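Long-range contacts in endoglucanase (Uncultured bacterium, PDB 3X17), which hydrolyses internal beta-1,4-glucosidic bonds of cellulose, as a family 9 glycoside hydrolase carrying an N-terminal Ig-like domain ahead of its (alpha/alpha)6 barrel: residues Q32-L37 with L83-F88; T50-I55 with V64-M69; D148-G153 with E169-W174; Y180-T185 with H245-L250. All blocks are in the same frame, centred on the assembly; numbering follows the deposited sequence.

Contact 1: Q32-L37 with L83-F88; sequences QAVLAL and LYRADF
Gln32 and Arg85 meet diagonally across two neighbouring antiparallel strands of the N-terminal Ig-like beta domain, and the way they meet illustrates how a polar pair can flank an apolar row on one face of a sheet. The two side chains cross obliquely, with amide and guanidinium planes 48° apart. Arg85 NH1 donates to Gln32 OE1 over 3.3 Å with an N-H...O angle of 162°; the oxygen lies in the guanidinium plane, at its edge, while the donor is tilted out of the amide plane. One water gives a hydrogen to the same OE1 and accepts from Arg85 NH2. The Arg85 chain bends at chi3 (52°) and runs beside Val34, pointing the same way, with Val34 CG2 3.8 Å from Arg85 NH1. Gln32 NE2 is bonded to Asp467 of the catalytic domain, which ties this face to the barrel. Further along the same face, Leu83 CD2 rests 3.6 Å from Ala36 CB and 4.0 Å from Val34 CG1.

The reverse face is largely apolar. Leu35 and Tyr84 lie side by side, Leu35 CD2 reaching Tyr84 CD1 at 3.8 Å in an oblique approach. Phe88 turns its ring edge to the methyl of Ala33. Met69 and Pro51, from elsewhere in the domain, pack on Leu35. Backbone bonds of the pairs Ala33-Ala86 and Leu35-Tyr84 fix the register, and Leu37 extends across Tyr84 to put its CD1 in the ring plane, 3.9 Å from Tyr84 CE1.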
loop_
_atom_site.group_PDB
_atom_site.type_symbol
_atom_site.label_atom_id
_atom_site.label_comp_id
_atom_site.label_asym_id
_atom_site.label_seq_id
_atom_site.Cartn_x
_atom_site.Cartn_y
_atom_site.Cartn_z
ATOM N N GLN A 32 -5.881 15.543 15.121
ATOM C CA GLN A 32 -5.006 16.695 14.866
ATOM C C GLN A 32 -5.617 17.681 13.867
ATOM O O GLN A 32 -6.365 17.286 12.972
ATOM C CB GLN A 32 -3.638 16.229 14.373
ATOM C CG GLN A 32 -3.679 15.386 13.075
ATOM C CD GLN A 32 -2.283 14.944 12.633
ATOM O OE1 GLN A 32 -1.339 15.745 12.635
ATOM N NE2 GLN A 32 -2.151 13.669 12.232
ATOM N N ALA A 33 -5.307 18.965 14.032
ATOM C CA ALA A 33 -5.452 19.935 12.953
ATOM C C ALA A 33 -4.205 20.803 12.913
ATOM O O ALA A 33 -3.568 21.068 13.941
ATOM C CB ALA A 33 -6.711 20.810 13.153
ATOM N N VAL A 34 -3.760 21.112 11.713
ATOM C CA VAL A 34 -2.446 21.699 11.563
ATOM C C VAL A 34 -2.659 22.986 10.816
ATOM O O VAL A 34 -3.315 23.000 9.771
ATOM C CB VAL A 34 -1.476 20.770 10.811
ATOM C CG1 VAL A 34 -0.185 21.489 10.447
ATOM C CG2 VAL A 34 -1.178 19.526 11.637
ATOM N N LEU A 35 -2.211 24.077 11.434
ATOM C CA LEU A 35 -2.221 25.392 10.822
ATOM C C LEU A 35 -0.861 25.628 10.173
ATOM O O LEU A 35 0.153 25.691 10.853
ATOM C CB LEU A 35 -2.470 26.466 11.892
ATOM C CG LEU A 35 -2.391 27.912 11.363
ATOM C CD1 LEU A 35 -3.586 28.202 10.447
ATOM C CD2 LEU A 35 -2.343 28.926 12.517
ATOM N N ALA A 36 -0.828 25.694 8.852
ATOM C CA ALA A 36 0.439 25.916 8.172
ATOM C C ALA A 36 0.446 27.322 7.621
ATOM O O ALA A 36 -0.443 27.689 6.867
ATOM C CB ALA A 36 0.653 24.894 7.054
ATOM N N LEU A 37 1.469 28.091 7.980
ATOM C CA LEU A 37 1.642 29.443 7.445
ATOM C C LEU A 37 2.236 29.442 6.041
ATOM O O LEU A 37 3.188 28.707 5.751
ATOM C CB LEU A 37 2.526 30.284 8.369
ATOM C CG LEU A 37 1.956 30.591 9.745
ATOM C CD1 LEU A 37 2.942 31.437 10.562
ATOM C CD2 LEU A 37 0.611 31.290 9.598
ATOM N N LEU A 83 4.373 25.671 11.419
ATOM C CA LEU A 83 3.142 25.016 11.866
ATOM C C LEU A 83 2.721 25.431 13.278
ATOM O O LEU A 83 3.545 25.521 14.193
ATOM C CB LEU A 83 3.266 23.482 11.788
ATOM C CG LEU A 83 3.917 22.960 10.493
ATOM C CD1 LEU A 83 4.014 21.429 10.497
ATOM C CD2 LEU A 83 3.087 23.446 9.288
ATOM N N TYR A 84 1.415 25.568 13.459
ATOM C CA TYR A 84 0.797 25.432 14.765
ATOM C C TYR A 84 -0.107 24.214 14.729
ATOM O O TYR A 84 -0.531 23.799 13.661
ATOM C CB TYR A 84 -0.017 26.684 15.096
ATOM C CG TYR A 84 0.815 27.957 15.097
ATOM C CD1 TYR A 84 1.217 28.553 13.905
ATOM C CD2 TYR A 84 1.198 28.563 16.292
ATOM C CE1 TYR A 84 1.974 29.730 13.905
ATOM C CE2 TYR A 84 1.933 29.759 16.297
ATOM C CZ TYR A 84 2.337 30.317 15.104
ATOM O OH TYR A 84 3.127 31.454 15.101
ATOM N N ARG A 85 -0.436 23.660 15.894
ATOM C CA ARG A 85 -1.284 22.478 15.950
ATOM C C ARG A 85 -2.207 22.424 17.145
ATOM O O ARG A 85 -1.905 22.972 18.216
ATOM C CB ARG A 85 -0.444 21.198 15.851
ATOM C CG ARG A 85 0.357 20.850 17.085
ATOM C CD ARG A 85 0.932 19.439 16.968
ATOM N NE ARG A 85 1.651 19.271 15.704
ATOM C CZ ARG A 85 1.252 18.496 14.691
ATOM N NH1 ARG A 85 0.139 17.741 14.777
ATOM N NH2 ARG A 85 1.980 18.481 13.580
ATOM N N ALA A 86 -3.365 21.805 16.938
ATOM C CA ALA A 86 -4.285 21.474 18.019
ATOM C C ALA A 86 -4.577 19.974 18.031
ATOM O O ALA A 86 -4.407 19.265 17.028
ATOM C CB ALA A 86 -5.582 22.235 17.870
ATOM N N ASP A 87 -5.101 19.519 19.154
ATOM C CA ASP A 87 -5.592 18.160 19.274
ATOM C C ASP A 87 -6.984 18.248 19.869
ATOM O O ASP A 87 -7.140 18.602 21.028
ATOM C CB ASP A 87 -4.668 17.375 20.198
ATOM C CG ASP A 87 -5.122 15.942 20.399
ATOM O OD1 ASP A 87 -6.243 15.593 19.966
ATOM O OD2 ASP A 87 -4.329 15.150 20.956
ATOM N N PHE A 88 -8.000 18.115 19.028
ATOM C CA PHE A 88 -9.366 18.146 19.512
ATOM C C PHE A 88 -9.939 16.759 19.800
ATOM O O PHE A 88 -11.127 16.527 19.580
ATOM C CB PHE A 88 -10.267 18.928 18.549
ATOM C CG PHE A 88 -10.298 18.371 17.134
ATOM C CD1 PHE A 88 -9.323 18.725 16.218
ATOM C CD2 PHE A 88 -11.384 17.629 16.690
ATOM C CE1 PHE A 88 -9.388 18.289 14.897
ATOM C CE2 PHE A 88 -11.458 17.177 15.387
ATOM C CZ PHE A 88 -10.463 17.512 14.481
HETATM O O HOH W 1 0.942 16.335 11.726
#

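Contact 2: T50-I55 with V64-M69; sequences TPTLQI and VWEGTM
Pro51 begins the pairing: its O accepts from Met69 N at 2.8 Å, and its ring packs through CB against Met69 SD. Thr52 follows on the other face, where CG2, anti to the backbone N, touches Glu66 CG at 3.7 Å. Leu53 exchanges two backbone hydrogen bonds with Gly67, and its side chain runs at about a right angle to that of Trp65, bringing Leu53 CD2 to 4.0 Å from Trp65 CZ3; Met69 CG lies against Leu53 CB. Gly67, with no side chain, lets the indole lie back over it. At Gln54 the contact turns polar. Its chain lies alongside that of Glu66, and Gln54 NE2 donates to Glu66 OE1 over 3.1 Å, nearly straight at 168°. The acceptor is in the amide plane, but the donor stands above the carboxylate plane, the amide and carboxylate planes being 65° apart. At Ile55 the strand pairing becomes irregular: its O takes Val64 N at 2.8 Å and a weak bond from Trp65 N, its N donates to Trp65 O, and its CG2 meets Val64 CG1. Two residues thus face one, a classic beta bulge within a beta hairpin of the Ig-like domain.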
loop_
_atom_site.group_PDB
_atom_site.type_symbol
_atom_site.label_atom_id
_atom_site.label_comp_id
_atom_site.label_asym_id
_atom_site.label_seq_id
_atom_site.Cartn_x
_atom_site.Cartn_y
_atom_site.Cartn_z
ATOM N N THR A 50 -0.807 33.587 19.486
ATOM C CA THR A 50 -1.418 32.282 19.584
ATOM C C THR A 50 -2.746 32.198 18.846
ATOM O O THR A 50 -3.716 32.890 19.189
ATOM C CB THR A 50 -1.619 31.869 21.037
ATOM O OG1 THR A 50 -0.428 32.162 21.774
ATOM C CG2 THR A 50 -1.867 30.408 21.119
ATOM N N PRO A 51 -2.804 31.324 17.836
ATOM C CA PRO A 51 -3.995 31.124 17.028
ATOM C C PRO A 51 -5.048 30.383 17.817
ATOM O O PRO A 51 -4.713 29.483 18.574
ATOM C CB PRO A 51 -3.493 30.235 15.887
ATOM C CG PRO A 51 -2.034 30.494 15.830
ATOM C CD PRO A 51 -1.616 30.695 17.247
ATOM N N THR A 52 -6.308 30.772 17.669
ATOM C CA THR A 52 -7.398 29.997 18.264
ATOM C C THR A 52 -8.155 29.171 17.228
ATOM O O THR A 52 -8.579 29.689 16.198
ATOM C CB THR A 52 -8.382 30.892 19.042
ATOM O OG1 THR A 52 -7.711 31.444 20.176
ATOM C CG2 THR A 52 -9.576 30.093 19.523
ATOM N N LEU A 53 -8.334 27.889 17.522
ATOM C CA LEU A 53 -9.136 27.021 16.652
ATOM C C LEU A 53 -10.500 26.724 17.242
ATOM O O LEU A 53 -10.622 26.382 18.426
ATOM C CB LEU A 53 -8.399 25.712 16.377
ATOM C CG LEU A 53 -9.107 24.657 15.507
ATOM C CD1 LEU A 53 -9.060 25.042 14.025
ATOM C CD2 LEU A 53 -8.412 23.322 15.698
ATOM N N GLN A 54 -11.519 26.784 16.399
ATOM C CA GLN A 54 -12.795 26.216 16.741
ATOM C C GLN A 54 -13.097 25.031 15.829
ATOM O O GLN A 54 -12.656 24.996 14.678
ATOM C CB GLN A 54 -13.899 27.270 16.621
ATOM C CG GLN A 54 -13.588 28.566 17.328
ATOM C CD GLN A 54 -14.603 29.637 16.995
ATOM O OE1 GLN A 54 -14.928 29.851 15.828
ATOM N NE2 GLN A 54 -15.141 30.288 18.021
ATOM N N ILE A 55 -13.808 24.046 16.366
ATOM C CA ILE A 55 -14.509 23.075 15.546
ATOM C C ILE A 55 -15.982 23.412 15.600
ATOM O O ILE A 55 -16.523 23.684 16.666
ATOM C CB ILE A 55 -14.356 21.641 16.065
ATOM C CG1 ILE A 55 -12.881 21.230 16.242
ATOM C CG2 ILE A 55 -15.259 20.671 15.269
ATOM C CD1 ILE A 55 -11.957 21.542 15.073
ATOM N N VAL A 64 -18.326 23.754 18.750
ATOM C CA VAL A 64 -18.452 22.567 19.578
ATOM C C VAL A 64 -17.144 22.279 20.313
ATOM O O VAL A 64 -17.100 21.502 21.268
ATOM C CB VAL A 64 -18.997 21.363 18.760
ATOM C CG1 VAL A 64 -17.914 20.739 17.890
ATOM C CG2 VAL A 64 -19.646 20.338 19.662
ATOM N N TRP A 65 -16.110 23.025 19.943
ATOM C CA TRP A 65 -14.786 22.852 20.517
ATOM C C TRP A 65 -13.990 24.112 20.196
ATOM O O TRP A 65 -14.069 24.646 19.098
ATOM C CB TRP A 65 -14.108 21.588 19.932
ATOM C CG TRP A 65 -12.799 21.195 20.581
ATOM C CD1 TRP A 65 -12.597 20.160 21.450
ATOM C CD2 TRP A 65 -11.506 21.780 20.353
ATOM N NE1 TRP A 65 -11.267 20.082 21.800
ATOM C CE2 TRP A 65 -10.577 21.070 21.156
ATOM C CE3 TRP A 65 -11.035 22.793 19.512
ATOM C CZ2 TRP A 65 -9.206 21.356 21.158
ATOM C CZ3 TRP A 65 -9.680 23.104 19.538
ATOM C CH2 TRP A 65 -8.777 22.389 20.365
ATOM N N GLU A 66 -13.237 24.609 21.165
ATOM C CA GLU A 66 -12.443 25.784 20.924
ATOM C C GLU A 66 -11.174 25.623 21.719
ATOM O O GLU A 66 -11.214 25.121 22.827
ATOM C CB GLU A 66 -13.207 27.040 21.372
ATOM C CG GLU A 66 -12.514 28.347 21.053
ATOM C CD GLU A 66 -13.426 29.564 21.281
ATOM O OE1 GLU A 66 -14.641 29.470 21.011
ATOM O OE2 GLU A 66 -12.926 30.607 21.755
ATOM N N GLY A 67 -10.048 26.015 21.146
ATOM C CA GLY A 67 -8.757 25.729 21.755
ATOM C C GLY A 67 -7.691 26.592 21.130
ATOM O O GLY A 67 -7.753 26.929 19.946
ATOM N N THR A 68 -6.773 27.040 21.971
ATOM C CA THR A 68 -5.575 27.722 21.552
ATOM C C THR A 68 -4.604 26.717 20.902
ATOM O O THR A 68 -4.461 25.584 21.381
ATOM C CB THR A 68 -4.911 28.437 22.776
ATOM O OG1 THR A 68 -3.828 29.250 22.327
ATOM C CG2 THR A 68 -4.375 27.422 23.792
ATOM N N MET A 69 -3.978 27.113 19.795
ATOM C CA MET A 69 -3.066 26.221 19.087
ATOM C C MET A 69 -1.634 26.345 19.623
ATOM O O MET A 69 -1.110 27.452 19.784
ATOM C CB MET A 69 -3.119 26.462 17.570
ATOM C CG MET A 69 -4.529 26.388 16.973
ATOM S SD MET A 69 -4.551 26.331 15.159
ATOM C CE MET A 69 -3.979 24.639 14.842
#

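Contact 3: D148-G153 with E169-W174; sequences DHHEDG and EATGGW. With ZN (zinc ion), chain C.
Asp152 O is gripped twice: Ala170 N donates to it across the contact over 3.0 Å, tilted 35° from the carbonyl plane, and Arg167 NH2 provides a further hydrogen bond. The oxygen belongs to a cis peptide that leads into Gly153, directly after a type I turn running from His149 to Asp152. The CB of Asp152 is directed at the facing loop and comes to 3.4 Å from Ala170 O. Its CG is anti to the carbonyl carbon (chi1 -75°). The buried carboxylate pairs through OD1 with Arg265 and through OD2 with Lys182.

A second link between the loops is made by water. One molecule donates to His149 O at 2.9 Å and accepts from Gly172 N at 3.0 Å, so two backbone groups too far apart to bond directly are joined through it. Thr171 stands beside this bridge, with OG1 3.8 Å from His149 O.

The start of 148-153 holds zinc. Asp148 OD2 binds the ion at 1.9 Å and His149 ND1 at 2.1 Å, while Cys132 and His175 complete the site; His175 follows directly on 169-174, so the site lies at the start of one segment and just beyond the end of the other. His149 NE2 is hydrogen-bonded to Asp261, so zinc at ND1 and Asp261 at NE2 hold the imidazole from both nitrogens. The chemistry implies irregular chain held at two points, by metal coordination and by the charge pairs of Asp152, whose arginine and lysine partners would favour its ionised form.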
loop_
_atom_site.group_PDB
_atom_site.type_symbol
_atom_site.label_atom_id
_atom_site.label_comp_id
_atom_site.label_asym_id
_atom_site.label_seq_id
_atom_site.Cartn_x
_atom_site.Cartn_y
_atom_site.Cartn_z
ATOM N N ASP A 148 -11.272 -7.819 -21.251
ATOM C CA ASP A 148 -9.954 -7.331 -21.689
ATOM C C ASP A 148 -8.914 -8.434 -21.633
ATOM O O ASP A 148 -8.898 -9.239 -20.692
ATOM C CB ASP A 148 -9.507 -6.191 -20.774
ATOM C CG ASP A 148 -9.532 -6.591 -19.289
ATOM O OD1 ASP A 148 -10.551 -7.161 -18.831
ATOM O OD2 ASP A 148 -8.512 -6.382 -18.594
ATOM N N HIS A 149 -7.962 -8.398 -22.555
ATOM C CA HIS A 149 -6.721 -9.133 -22.369
ATOM C C HIS A 149 -7.061 -10.591 -22.134
ATOM O O HIS A 149 -6.336 -11.321 -21.442
ATOM C CB HIS A 149 -5.920 -8.574 -21.175
ATOM C CG HIS A 149 -5.477 -7.154 -21.367
ATOM N ND1 HIS A 149 -5.811 -6.146 -20.491
ATOM C CD2 HIS A 149 -4.786 -6.562 -22.376
ATOM C CE1 HIS A 149 -5.311 -4.998 -20.923
ATOM N NE2 HIS A 149 -4.693 -5.221 -22.072
ATOM N N HIS A 150 -8.083 -11.047 -22.842
ATOM C CA HIS A 150 -8.407 -12.465 -22.854
ATOM C C HIS A 150 -7.366 -13.339 -23.562
ATOM O O HIS A 150 -7.436 -14.573 -23.481
ATOM C CB HIS A 150 -9.787 -12.709 -23.459
ATOM C CG HIS A 150 -10.324 -14.079 -23.175
ATOM N ND1 HIS A 150 -10.254 -15.110 -24.090
ATOM C CD2 HIS A 150 -10.833 -14.617 -22.043
ATOM C CE1 HIS A 150 -10.791 -16.198 -23.564
ATOM N NE2 HIS A 150 -11.142 -15.927 -22.319
ATOM N N GLU A 151 -6.412 -12.717 -24.261
ATOM C CA GLU A 151 -5.343 -13.504 -24.907
ATOM C C GLU A 151 -4.038 -13.605 -24.112
ATOM O O GLU A 151 -3.001 -13.977 -24.666
ATOM C CB GLU A 151 -5.087 -13.014 -26.349
ATOM C CG GLU A 151 -6.307 -13.098 -27.279
ATOM C CD GLU A 151 -6.945 -14.491 -27.274
ATOM O OE1 GLU A 151 -6.200 -15.476 -27.469
ATOM O OE2 GLU A 151 -8.177 -14.601 -27.053
ATOM N N ASP A 152 -4.068 -13.272 -22.821
ATOM C CA ASP A 152 -2.832 -13.258 -21.998
ATOM C C ASP A 152 -2.410 -14.708 -21.755
ATOM O O ASP A 152 -3.201 -15.470 -21.204
ATOM C CB ASP A 152 -3.110 -12.613 -20.619
ATOM C CG ASP A 152 -3.256 -11.089 -20.668
ATOM O OD1 ASP A 152 -3.026 -10.474 -21.734
ATOM O OD2 ASP A 152 -3.610 -10.487 -19.617
ATOM N N GLY A 153 -1.187 -15.121 -22.101
ATOM C CA GLY A 153 -0.294 -14.452 -23.034
ATOM C C GLY A 153 0.696 -15.455 -23.618
ATOM O O GLY A 153 0.597 -16.660 -23.390
ATOM N N GLU A 169 -2.233 -19.974 -20.661
ATOM C CA GLU A 169 -3.410 -19.358 -20.096
ATOM C C GLU A 169 -3.056 -18.642 -18.804
ATOM O O GLU A 169 -2.916 -19.275 -17.748
ATOM C CB GLU A 169 -4.548 -20.359 -19.872
ATOM C CG GLU A 169 -5.840 -19.613 -19.495
ATOM C CD GLU A 169 -7.075 -20.459 -19.633
ATOM O OE1 GLU A 169 -7.312 -20.973 -20.737
ATOM O OE2 GLU A 169 -7.848 -20.558 -18.656
ATOM N N ALA A 170 -2.862 -17.332 -18.904
ATOM C CA ALA A 170 -2.323 -16.525 -17.806
ATOM C C ALA A 170 -3.195 -15.293 -17.756
ATOM O O ALA A 170 -2.760 -14.173 -17.581
ATOM C CB ALA A 170 -0.857 -16.152 -18.081
ATOM N N THR A 171 -4.440 -15.534 -18.008
ATOM C CA THR A 171 -5.454 -14.536 -17.938
ATOM C C THR A 171 -5.768 -14.203 -16.462
ATOM O O THR A 171 -5.356 -14.906 -15.620
ATOM C CB THR A 171 -6.650 -15.093 -18.717
ATOM O OG1 THR A 171 -7.513 -14.043 -19.074
ATOM C CG2 THR A 171 -7.371 -16.114 -17.938
ATOM N N GLY A 172 -6.472 -13.123 -16.175
ATOM C CA GLY A 172 -6.892 -12.793 -14.793
ATOM C C GLY A 172 -5.883 -11.894 -14.078
ATOM O O GLY A 172 -5.080 -11.231 -14.730
ATOM N N GLY A 173 -5.856 -11.936 -12.744
ATOM C CA GLY A 173 -4.981 -11.045 -11.971
ATOM C C GLY A 173 -5.420 -9.586 -11.974
ATOM O O GLY A 173 -6.569 -9.268 -12.339
ATOM N N TRP A 174 -4.535 -8.705 -11.498
ATOM C CA TRP A 174 -4.838 -7.269 -11.393
ATOM C C TRP A 174 -4.011 -6.446 -12.366
ATOM O O TRP A 174 -2.783 -6.596 -12.395
ATOM C CB TRP A 174 -4.511 -6.746 -9.985
ATOM C CG TRP A 174 -5.273 -7.411 -8.848
ATOM C CD1 TRP A 174 -6.625 -7.535 -8.728
ATOM C CD2 TRP A 174 -4.703 -8.062 -7.694
ATOM N NE1 TRP A 174 -6.936 -8.222 -7.571
ATOM C CE2 TRP A 174 -5.777 -8.533 -6.906
ATOM C CE3 TRP A 174 -3.394 -8.245 -7.228
ATOM C CZ2 TRP A 174 -5.582 -9.183 -5.675
ATOM C CZ3 TRP A 174 -3.200 -8.884 -5.985
ATOM C CH2 TRP A 174 -4.297 -9.351 -5.236
HETATM ZN ZN ZN C . -6.593 -6.435 -18.568
HETATM O O HOH W 2 -6.353 -11.252 -18.535
#

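Contact 4: Y180-T185 with H245-L250; sequences YGKYVT and HKLAGL
Thr185 and His245 cross obliquely, with Thr185 OG1 3.2 Å from His245 CE1, and they show how two side chains can be set by a shared outside partner. His245 CB points away from the facing segment, but CG is anti to the backbone N (chi1 174°) and the ring end comes nearer. Asp274 then takes both side chains, OD1 bonding to Thr185 OG1 and OD2 to His245 ND1. His245 NE2 bonds to Pro330 O, so the imidazole is held at both nitrogens and its rotation is fixed. A water lies above one face of this ring, toward the rim, and donates both to Thr185 OG1 and to His245 O, each over 2.7 Å. His245 O also receives Val184 N at 2.9 Å.

Tyr183 and Lys246 form the second pair, side by side and pointing the same way. Lys246 CG is wedged between the backbone N and the carbonyl carbon (chi1 66°). CB lies 3.8 Å from Tyr183 CD2, and the extended chain carries CD to 3.9 Å from Tyr183 CE2. Their polar ends part: Lys246 NZ goes to Ser328 and Asp324, Tyr183 OH to Asp179. Gly181, having no side chain, lets that hydroxyl pass close to it. Lys182 and Leu247, whose side chains lie on the reverse face, form a hydrogen-bonded pair with two backbone bonds, the shorter from Leu247 N to Lys182 O at 2.9 Å.

Strand 182-183 edges a mixed sheet in which 243-249 lies between it and 265-271. Tyr183, the N-cap residue, turns the chain into helix 184-200; Trp232 and Leu233 of helix 221-235 pack on Val184, and helix 272-288 supplies Asp274.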
loop_
_atom_site.group_PDB
_atom_site.type_symbol
_atom_site.label_atom_id
_atom_site.label_comp_id
_atom_site.label_asym_id
_atom_site.label_seq_id
_atom_site.Cartn_x
_atom_site.Cartn_y
_atom_site.Cartn_z
ATOM N N TYR A 180 -1.697 -1.596 -17.742
ATOM C CA TYR A 180 -2.441 -2.854 -17.714
ATOM C C TYR A 180 -1.516 -4.051 -17.610
ATOM O O TYR A 180 -1.976 -5.205 -17.618
ATOM C CB TYR A 180 -3.338 -2.999 -18.961
ATOM C CG TYR A 180 -4.365 -1.891 -19.113
ATOM C CD1 TYR A 180 -5.160 -1.497 -18.035
ATOM C CD2 TYR A 180 -4.567 -1.260 -20.337
ATOM C CE1 TYR A 180 -6.101 -0.481 -18.161
ATOM C CE2 TYR A 180 -5.546 -0.277 -20.479
ATOM C CZ TYR A 180 -6.297 0.116 -19.394
ATOM O OH TYR A 180 -7.246 1.132 -19.521
ATOM N N GLY A 181 -0.227 -3.789 -17.422
ATOM C CA GLY A 181 0.724 -4.856 -17.130
ATOM C C GLY A 181 0.391 -5.583 -15.837
ATOM O O GLY A 181 -0.289 -5.054 -14.968
ATOM N N LYS A 182 0.757 -6.855 -15.767
ATOM C CA LYS A 182 0.523 -7.650 -14.572
ATOM C C LYS A 182 1.872 -8.214 -14.152
ATOM O O LYS A 182 2.651 -8.655 -14.979
ATOM C CB LYS A 182 -0.449 -8.780 -14.875
ATOM C CG LYS A 182 -1.768 -8.289 -15.544
ATOM C CD LYS A 182 -2.807 -9.398 -15.656
ATOM C CE LYS A 182 -2.324 -10.558 -16.518
ATOM N NZ LYS A 182 -3.493 -11.435 -16.948
ATOM N N TYR A 183 2.228 -8.027 -12.899
ATOM C CA TYR A 183 3.629 -8.202 -12.525
ATOM C C TYR A 183 3.665 -9.044 -11.280
ATOM O O TYR A 183 3.011 -8.716 -10.301
ATOM C CB TYR A 183 4.244 -6.852 -12.198
ATOM C CG TYR A 183 4.195 -5.845 -13.299
ATOM C CD1 TYR A 183 3.099 -5.002 -13.423
ATOM C CD2 TYR A 183 5.321 -5.601 -14.092
ATOM C CE1 TYR A 183 3.088 -3.981 -14.327
ATOM C CE2 TYR A 183 5.335 -4.550 -15.002
ATOM C CZ TYR A 183 4.206 -3.779 -15.150
ATOM O OH TYR A 183 4.184 -2.756 -16.075
ATOM N N VAL A 184 4.402 -10.141 -11.313
ATOM C CA VAL A 184 4.398 -11.044 -10.175
ATOM C C VAL A 184 5.000 -10.396 -8.905
ATOM O O VAL A 184 4.617 -10.738 -7.770
ATOM C CB VAL A 184 5.140 -12.343 -10.483
ATOM C CG1 VAL A 184 5.482 -13.061 -9.164
ATOM C CG2 VAL A 184 4.263 -13.254 -11.334
ATOM N N THR A 185 5.877 -9.417 -9.103
ATOM C CA THR A 185 6.731 -8.932 -8.032
ATOM C C THR A 185 5.896 -8.065 -7.082
ATOM O O THR A 185 6.005 -8.180 -5.865
ATOM C CB THR A 185 7.955 -8.146 -8.613
ATOM O OG1 THR A 185 8.647 -8.979 -9.570
ATOM C CG2 THR A 185 8.929 -7.736 -7.503
ATOM N N HIS A 245 7.930 -13.621 -14.603
ATOM C CA HIS A 245 8.165 -12.362 -13.925
ATOM C C HIS A 245 6.988 -11.419 -14.088
ATOM O O HIS A 245 6.619 -10.708 -13.168
ATOM C CB HIS A 245 9.425 -11.705 -14.467
ATOM C CG HIS A 245 9.679 -10.339 -13.924
ATOM N ND1 HIS A 245 9.822 -10.091 -12.570
ATOM C CD2 HIS A 245 9.984 -9.179 -14.554
ATOM C CE1 HIS A 245 10.168 -8.828 -12.393
ATOM N NE2 HIS A 245 10.234 -8.243 -13.578
ATOM N N LYS A 246 6.419 -11.382 -15.276
ATOM C CA LYS A 246 5.420 -10.392 -15.573
ATOM C C LYS A 246 4.853 -10.689 -16.957
ATOM O O LYS A 246 5.354 -11.573 -17.681
ATOM C CB LYS A 246 6.041 -8.989 -15.551
ATOM C CG LYS A 246 7.071 -8.757 -16.683
ATOM C CD LYS A 246 7.509 -7.316 -16.786
ATOM C CE LYS A 246 8.711 -7.195 -17.740
ATOM N NZ LYS A 246 9.022 -5.761 -18.075
ATOM N N LEU A 247 3.753 -10.011 -17.266
ATOM C CA LEU A 247 3.016 -10.243 -18.477
ATOM C C LEU A 247 2.590 -8.905 -19.021
ATOM O O LEU A 247 1.880 -8.154 -18.353
ATOM C CB LEU A 247 1.793 -11.104 -18.189
ATOM C CG LEU A 247 1.174 -11.765 -19.408
ATOM C CD1 LEU A 247 0.363 -12.989 -18.938
ATOM C CD2 LEU A 247 0.314 -10.766 -20.205
ATOM N N ALA A 248 3.019 -8.580 -20.227
ATOM C CA ALA A 248 2.714 -7.249 -20.754
ATOM C C ALA A 248 2.901 -7.212 -22.263
ATOM O O ALA A 248 3.438 -8.152 -22.832
ATOM C CB ALA A 248 3.579 -6.174 -20.073
ATOM N N GLY A 249 2.420 -6.141 -22.887
ATOM C CA GLY A 249 2.636 -5.900 -24.319
ATOM C C GLY A 249 4.060 -5.444 -24.542
ATOM O O GLY A 249 4.757 -5.088 -23.579
ATOM N N LEU A 250 4.506 -5.472 -25.803
ATOM C CA LEU A 250 5.796 -4.882 -26.184
ATOM C C LEU A 250 5.756 -3.356 -26.117
ATOM O O LEU A 250 6.784 -2.710 -25.987
ATOM C CB LEU A 250 6.210 -5.349 -27.595
ATOM C CG LEU A 250 6.384 -6.869 -27.764
ATOM C CD1 LEU A 250 6.637 -7.249 -29.224
ATOM C CD2 LEU A 250 7.515 -7.390 -26.875
HETATM O O HOH W 3 7.176 -8.476 -11.818
#

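The four contacts fall into two pairs at opposite ends of the molecule, one pair in the Ig-like domain and the other in the catalytic domain. In the Ig-like domain contact 2 is nested within the chain loop closed by contact 1; their centres are 10 Å apart in one sheet, and Trp65 CE2 packs 3.4 Å from Phe88 CB. Contacts 3 and 4, also 10 Å between centres, meet at Lys182 NZ, 2.8 Å from Asp152 OD2 and 2.7 Å from Gly172 O. That lysine side chain is about 6 Å from the zinc ion, and the Thr185 side chain about 7 Å from a calcium ion. Contacts 1 and 3 lie 48 Å apart, centre to centre.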